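Local coordinates for cytolethal distending toxin protein B (PDB 1SR4), which serves as the DNase I-like subunit of a three-protein bacterial genotoxin and probably damages host DNA, halting the cell cycle, at residues B[22-36]-B[240-254]. Numbering follows the deposited sequence.
Sequences KWNINVRQLLSGEQG and MLNQLRSQITSDHFP
Lys22 sends its extended chain slantwise across Thr249, CG against OG1, and its ammonium donates to Thr249 O in the carbonyl plane (NZ to O 2.8 Å). Leu12 O and Gln13 O also accept from NZ, so one long, charged side chain gathers three carbonyls from two loops. A turn on, Ile25 rests its CG2 on the CB of Ser246, an apolar contact next to the polar ones, while Phe105 of the CdtC subunit packs on the same isoleucine. Asn26 suits its place because a carboxamide can donate and accept at once. Its OD1 takes both the hydroxyl and the amide of Thr249, OG1 at 2.7 Å from OD1 and nearly along the C=O axis, while ND2 gives an almost straight bond to Gln247 O (167°). The OG1 of Thr249 lies between its own backbone N and carbonyl carbon (chi1 60°), which lets hydroxyl and amide converge on that oxygen. Gln29, one methylene longer, likewise both accepts and donates: OE1 accepts from Arg245 N, which stands above its carbonyl plane, and NE2 reaches Ser246 OG (3.0 Å) within the amide plane. Leu30 starts out away from the loop, but its CD2 methyl comes back to pack on Pro254 CG (3.7 Å) and near Met240 SD. Past Leu30, Gln243, bent at chi2 (-56°), brings NE2 to Ser32 O at 2.8 Å and, more weakly, to Gln29 O. Farther on, the Met240 methyl CE meets Gln35 O, whereas NE2 of Gln35 donates to the backbone O of Met101 of the neighbouring CdtA subunit. Helix 20-31 is thus fastened to the loop joining strands 235-239 and 255-259 chiefly by side-chain amides bonded to backbone groups and two hydroxyls. Such bonding suits a largely buried segment with little regular backbone bonding: it satisfies polar atoms otherwise costly to bury, and its directionality should fix the loop's path.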
loop_
_atom_site.group_PDB
_atom_site.type_symbol
_atom_site.label_atom_id
_atom_site.label_comp_id
_atom_site.label_asym_id
_atom_site.label_seq_id
_atom_site.Cartn_x
_atom_site.Cartn_y
_atom_site.Cartn_z
ATOM N N LYS B 22 -6.533 -4.639 -6.229
ATOM C CA LYS B 22 -5.218 -4.147 -5.810
ATOM C C LYS B 22 -5.062 -2.639 -6.032
ATOM O O LYS B 22 -4.470 -1.938 -5.207
ATOM C CB LYS B 22 -4.098 -4.902 -6.539
ATOM C CG LYS B 22 -4.185 -6.439 -6.406
ATOM C CD LYS B 22 -2.851 -7.109 -6.762
ATOM C CE LYS B 22 -2.953 -8.631 -6.746
ATOM N NZ LYS B 22 -1.570 -9.241 -6.754
ATOM N N TRP B 23 -5.575 -2.135 -7.149
ATOM C CA TRP B 23 -5.507 -0.699 -7.400
ATOM C C TRP B 23 -6.380 0.021 -6.366
ATOM O O TRP B 23 -5.997 1.063 -5.838
ATOM C CB TRP B 23 -6.061 -0.339 -8.782
ATOM C CG TRP B 23 -5.141 -0.571 -9.931
ATOM C CD1 TRP B 23 -5.038 -1.709 -10.681
ATOM C CD2 TRP B 23 -4.223 0.366 -10.494
ATOM N NE1 TRP B 23 -4.115 -1.537 -11.679
ATOM C CE2 TRP B 23 -3.598 -0.271 -11.593
ATOM C CE3 TRP B 23 -3.871 1.691 -10.185
ATOM C CZ2 TRP B 23 -2.639 0.365 -12.384
ATOM C CZ3 TRP B 23 -2.915 2.328 -10.976
ATOM C CH2 TRP B 23 -2.309 1.661 -12.062
ATOM N N ASN B 24 -7.549 -0.538 -6.071
ATOM C CA ASN B 24 -8.457 0.118 -5.139
ATOM C C ASN B 24 -8.160 -0.044 -3.668
ATOM O O ASN B 24 -8.640 0.742 -2.855
ATOM C CB ASN B 24 -9.891 -0.266 -5.460
ATOM C CG ASN B 24 -10.354 0.360 -6.756
ATOM O OD1 ASN B 24 -10.387 1.589 -6.883
ATOM N ND2 ASN B 24 -10.678 -0.470 -7.735
ATOM N N ILE B 25 -7.361 -1.050 -3.323
ATOM C CA ILE B 25 -6.969 -1.230 -1.935
ATOM C C ILE B 25 -5.626 -0.516 -1.717
ATOM O O ILE B 25 -5.570 0.542 -1.078
ATOM C CB ILE B 25 -6.823 -2.727 -1.575
ATOM C CG1 ILE B 25 -8.200 -3.398 -1.640
ATOM C CG2 ILE B 25 -6.177 -2.896 -0.167
ATOM C CD1 ILE B 25 -8.158 -4.909 -1.478
ATOM N N ASN B 26 -4.551 -1.048 -2.297
ATOM C CA ASN B 26 -3.226 -0.470 -2.073
ATOM C C ASN B 26 -2.806 0.786 -2.852
ATOM O O ASN B 26 -2.312 1.750 -2.249
ATOM C CB ASN B 26 -2.172 -1.557 -2.258
ATOM C CG ASN B 26 -2.396 -2.740 -1.337
ATOM O OD1 ASN B 26 -2.617 -3.861 -1.789
ATOM N ND2 ASN B 26 -2.350 -2.493 -0.033
ATOM N N VAL B 27 -2.966 0.794 -4.173
ATOM C CA VAL B 27 -2.565 1.987 -4.914
ATOM C C VAL B 27 -3.288 3.230 -4.389
ATOM O O VAL B 27 -2.669 4.269 -4.237
ATOM C CB VAL B 27 -2.805 1.841 -6.424
ATOM C CG1 VAL B 27 -2.472 3.157 -7.144
ATOM C CG2 VAL B 27 -1.915 0.737 -6.974
ATOM N N ARG B 28 -4.583 3.127 -4.089
ATOM C CA ARG B 28 -5.303 4.281 -3.559
ATOM C C ARG B 28 -4.675 4.764 -2.251
ATOM O O ARG B 28 -4.521 5.956 -2.034
ATOM C CB ARG B 28 -6.779 3.943 -3.321
ATOM C CG ARG B 28 -7.527 3.510 -4.579
ATOM C CD ARG B 28 -8.991 3.183 -4.277
ATOM N NE ARG B 28 -9.728 4.400 -4.042
ATOM C CZ ARG B 28 -10.607 4.915 -4.885
ATOM N NH1 ARG B 28 -10.886 4.308 -6.025
ATOM N NH2 ARG B 28 -11.160 6.068 -4.597
ATOM N N GLN B 29 -4.306 3.843 -1.373
ATOM C CA GLN B 29 -3.697 4.248 -0.112
ATOM C C GLN B 29 -2.311 4.880 -0.289
ATOM O O GLN B 29 -1.931 5.774 0.475
ATOM C CB GLN B 29 -3.649 3.038 0.855
ATOM C CG GLN B 29 -5.048 2.658 1.380
ATOM C CD GLN B 29 -5.118 1.315 2.124
ATOM O OE1 GLN B 29 -4.094 0.743 2.508
ATOM N NE2 GLN B 29 -6.350 0.817 2.343
ATOM N N LEU B 30 -1.556 4.448 -1.298
ATOM C CA LEU B 30 -0.223 5.012 -1.515
ATOM C C LEU B 30 -0.293 6.472 -1.977
ATOM O O LEU B 30 0.647 7.253 -1.779
ATOM C CB LEU B 30 0.553 4.185 -2.562
ATOM C CG LEU B 30 0.777 2.702 -2.211
ATOM C CD1 LEU B 30 1.570 2.055 -3.341
ATOM C CD2 LEU B 30 1.533 2.543 -0.881
ATOM N N LEU B 31 -1.407 6.833 -2.602
ATOM C CA LEU B 31 -1.584 8.195 -3.114
ATOM C C LEU B 31 -2.319 9.176 -2.189
ATOM O O LEU B 31 -2.321 10.373 -2.440
ATOM C CB LEU B 31 -2.341 8.129 -4.449
ATOM C CG LEU B 31 -1.657 7.357 -5.581
ATOM C CD1 LEU B 31 -2.681 6.945 -6.641
ATOM C CD2 LEU B 31 -0.559 8.213 -6.179
ATOM N N SER B 32 -2.942 8.693 -1.124
ATOM C CA SER B 32 -3.705 9.616 -0.289
ATOM C C SER B 32 -3.008 10.237 0.898
ATOM O O SER B 32 -1.877 9.884 1.241
ATOM C CB SER B 32 -4.996 8.954 0.179
ATOM O OG SER B 32 -4.725 7.811 0.936
ATOM N N GLY B 33 -3.703 11.195 1.504
ATOM C CA GLY B 33 -3.183 11.863 2.674
ATOM C C GLY B 33 -2.059 12.819 2.367
ATOM O O GLY B 33 -1.598 12.913 1.233
ATOM N N GLU B 34 -1.629 13.530 3.403
ATOM C CA GLU B 34 -0.546 14.504 3.336
ATOM C C GLU B 34 0.770 13.887 2.876
ATOM O O GLU B 34 1.604 14.574 2.295
ATOM C CB GLU B 34 -0.322 15.128 4.728
ATOM C CG GLU B 34 -1.114 16.405 5.034
ATOM C CD GLU B 34 -0.961 16.854 6.497
ATOM O OE1 GLU B 34 0.148 16.712 7.050
ATOM O OE2 GLU B 34 -1.946 17.355 7.093
ATOM N N GLN B 35 0.972 12.602 3.161
ATOM C CA GLN B 35 2.226 11.939 2.796
ATOM C C GLN B 35 2.118 11.032 1.563
ATOM O O GLN B 35 3.023 10.257 1.269
ATOM C CB GLN B 35 2.748 11.145 3.999
ATOM C CG GLN B 35 2.905 12.015 5.271
ATOM C CD GLN B 35 3.286 11.219 6.526
ATOM O OE1 GLN B 35 4.461 10.980 6.792
ATOM N NE2 GLN B 35 2.286 10.807 7.293
ATOM N N GLY B 36 1.009 11.140 0.846
ATOM C CA GLY B 36 0.805 10.330 -0.347
ATOM C C GLY B 36 1.818 10.670 -1.421
ATOM O O GLY B 36 2.316 11.795 -1.478
ATOM N N MET B 240 7.217 2.013 2.279
ATOM C CA MET B 240 6.190 3.040 2.513
ATOM C C MET B 240 5.071 2.553 3.439
ATOM O O MET B 240 3.885 2.642 3.115
ATOM C CB MET B 240 5.587 3.497 1.174
ATOM C CG MET B 240 4.742 4.769 1.285
ATOM S SD MET B 240 4.365 5.361 -0.355
ATOM C CE MET B 240 4.251 7.124 -0.094
ATOM N N LEU B 241 5.459 2.079 4.613
ATOM C CA LEU B 241 4.501 1.524 5.550
ATOM C C LEU B 241 3.580 2.536 6.192
ATOM O O LEU B 241 2.518 2.174 6.687
ATOM C CB LEU B 241 5.241 0.722 6.619
ATOM C CG LEU B 241 6.196 -0.353 6.085
ATOM C CD1 LEU B 241 6.944 -0.981 7.253
ATOM C CD2 LEU B 241 5.426 -1.410 5.302
ATOM N N ASN B 242 3.970 3.807 6.179
ATOM C CA ASN B 242 3.134 4.847 6.773
ATOM C C ASN B 242 1.833 5.079 5.986
ATOM O O ASN B 242 0.908 5.729 6.476
ATOM C CB ASN B 242 3.935 6.150 6.893
ATOM C CG ASN B 242 4.522 6.600 5.582
ATOM O OD1 ASN B 242 5.208 5.842 4.896
ATOM N ND2 ASN B 242 4.264 7.848 5.227
ATOM N N GLN B 243 1.757 4.520 4.781
ATOM C CA GLN B 243 0.569 4.687 3.951
ATOM C C GLN B 243 -0.456 3.542 4.043
ATOM O O GLN B 243 -1.628 3.729 3.691
ATOM C CB GLN B 243 0.980 4.859 2.490
ATOM C CG GLN B 243 1.665 6.182 2.160
ATOM C CD GLN B 243 0.831 7.402 2.537
ATOM O OE1 GLN B 243 1.061 8.019 3.574
ATOM N NE2 GLN B 243 -0.143 7.750 1.695
ATOM N N LEU B 244 -0.034 2.389 4.564
ATOM C CA LEU B 244 -0.902 1.213 4.636
ATOM C C LEU B 244 -1.995 1.198 5.713
ATOM O O LEU B 244 -1.776 1.623 6.845
ATOM C CB LEU B 244 -0.033 -0.048 4.769
ATOM C CG LEU B 244 1.163 -0.111 3.809
ATOM C CD1 LEU B 244 1.890 -1.434 3.979
ATOM C CD2 LEU B 244 0.692 0.033 2.369
ATOM N N ARG B 245 -3.171 0.704 5.328
ATOM C CA ARG B 245 -4.325 0.571 6.227
ATOM C C ARG B 245 -4.946 -0.797 5.916
ATOM O O ARG B 245 -6.022 -1.117 6.397
ATOM C CB ARG B 245 -5.361 1.648 5.924
ATOM C CG ARG B 245 -4.798 3.073 5.801
ATOM C CD ARG B 245 -4.388 3.631 7.142
ATOM N NE ARG B 245 -4.037 5.060 7.055
ATOM C CZ ARG B 245 -2.791 5.526 6.966
ATOM N NH1 ARG B 245 -1.755 4.688 6.948
ATOM N NH2 ARG B 245 -2.575 6.835 6.906
ATOM N N SER B 246 -4.232 -1.592 5.113
ATOM C CA SER B 246 -4.696 -2.904 4.660
ATOM C C SER B 246 -3.547 -3.856 4.369
ATOM O O SER B 246 -2.385 -3.462 4.337
ATOM C CB SER B 246 -5.447 -2.765 3.325
ATOM O OG SER B 246 -6.601 -1.945 3.417
ATOM N N GLN B 247 -3.907 -5.108 4.111
ATOM C CA GLN B 247 -2.943 -6.112 3.693
ATOM C C GLN B 247 -2.359 -5.573 2.371
ATOM O O GLN B 247 -3.054 -4.864 1.616
ATOM C CB GLN B 247 -3.674 -7.428 3.410
ATOM C CG GLN B 247 -2.902 -8.455 2.576
ATOM C CD GLN B 247 -1.661 -8.968 3.280
ATOM O OE1 GLN B 247 -0.813 -8.178 3.725
ATOM N NE2 GLN B 247 -1.536 -10.294 3.385
ATOM N N ILE B 248 -1.086 -5.868 2.108
ATOM C CA ILE B 248 -0.451 -5.476 0.849
ATOM C C ILE B 248 -0.787 -6.658 -0.042
ATOM O O ILE B 248 -0.401 -7.788 0.262
ATOM C CB ILE B 248 1.083 -5.333 0.989
ATOM C CG1 ILE B 248 1.402 -4.212 1.979
ATOM C CG2 ILE B 248 1.713 -4.979 -0.374
ATOM C CD1 ILE B 248 2.877 -3.879 2.060
ATOM N N THR B 249 -1.517 -6.402 -1.128
ATOM C CA THR B 249 -1.975 -7.476 -2.001
ATOM C C THR B 249 -1.029 -8.063 -3.061
ATOM O O THR B 249 -1.482 -8.594 -4.082
ATOM C CB THR B 249 -3.306 -7.077 -2.679
ATOM O OG1 THR B 249 -3.113 -5.895 -3.464
ATOM C CG2 THR B 249 -4.363 -6.796 -1.629
ATOM N N SER B 250 0.275 -7.965 -2.822
ATOM C CA SER B 250 1.258 -8.581 -3.714
ATOM C C SER B 250 2.436 -8.999 -2.827
ATOM O O SER B 250 2.483 -8.662 -1.637
ATOM C CB SER B 250 1.725 -7.609 -4.801
ATOM O OG SER B 250 2.804 -6.841 -4.341
ATOM N N ASP B 251 3.379 -9.746 -3.378
ATOM C CA ASP B 251 4.522 -10.170 -2.575
ATOM C C ASP B 251 5.600 -9.081 -2.445
ATOM O O ASP B 251 6.636 -9.318 -1.839
ATOM C CB ASP B 251 5.144 -11.448 -3.157
ATOM C CG ASP B 251 4.274 -12.675 -2.939
ATOM O OD1 ASP B 251 3.412 -12.658 -2.033
ATOM O OD2 ASP B 251 4.470 -13.667 -3.670
ATOM N N HIS B 252 5.358 -7.902 -3.028
ATOM C CA HIS B 252 6.301 -6.790 -2.951
ATOM C C HIS B 252 5.740 -5.716 -2.028
ATOM O O HIS B 252 4.523 -5.487 -1.973
ATOM C CB HIS B 252 6.532 -6.162 -4.328
ATOM C CG HIS B 252 7.312 -7.022 -5.274
ATOM N ND1 HIS B 252 8.665 -6.860 -5.484
ATOM C CD2 HIS B 252 6.929 -8.057 -6.059
ATOM C CE1 HIS B 252 9.083 -7.758 -6.360
ATOM N NE2 HIS B 252 8.049 -8.498 -6.725
ATOM N N PHE B 253 6.633 -5.050 -1.313
ATOM C CA PHE B 253 6.235 -3.978 -0.409
ATOM C C PHE B 253 6.501 -2.657 -1.135
ATOM O O PHE B 253 7.521 -2.507 -1.809
ATOM C CB PHE B 253 7.062 -4.067 0.878
ATOM C CG PHE B 253 6.734 -5.279 1.715
ATOM C CD1 PHE B 253 5.742 -5.216 2.688
ATOM C CD2 PHE B 253 7.367 -6.488 1.484
ATOM C CE1 PHE B 253 5.381 -6.342 3.415
ATOM C CE2 PHE B 253 7.017 -7.623 2.202
ATOM C CZ PHE B 253 6.015 -7.545 3.176
ATOM N N PRO B 254 5.580 -1.690 -1.027
ATOM C CA PRO B 254 5.814 -0.417 -1.709
ATOM C C PRO B 254 7.011 0.273 -1.054
ATOM O O PRO B 254 7.261 0.106 0.140
ATOM C CB PRO B 254 4.491 0.333 -1.512
ATOM C CG PRO B 254 3.989 -0.196 -0.213
ATOM C CD PRO B 254 4.312 -1.680 -0.282
HETATM O O HOH W 1 -2.812 5.878 3.217
#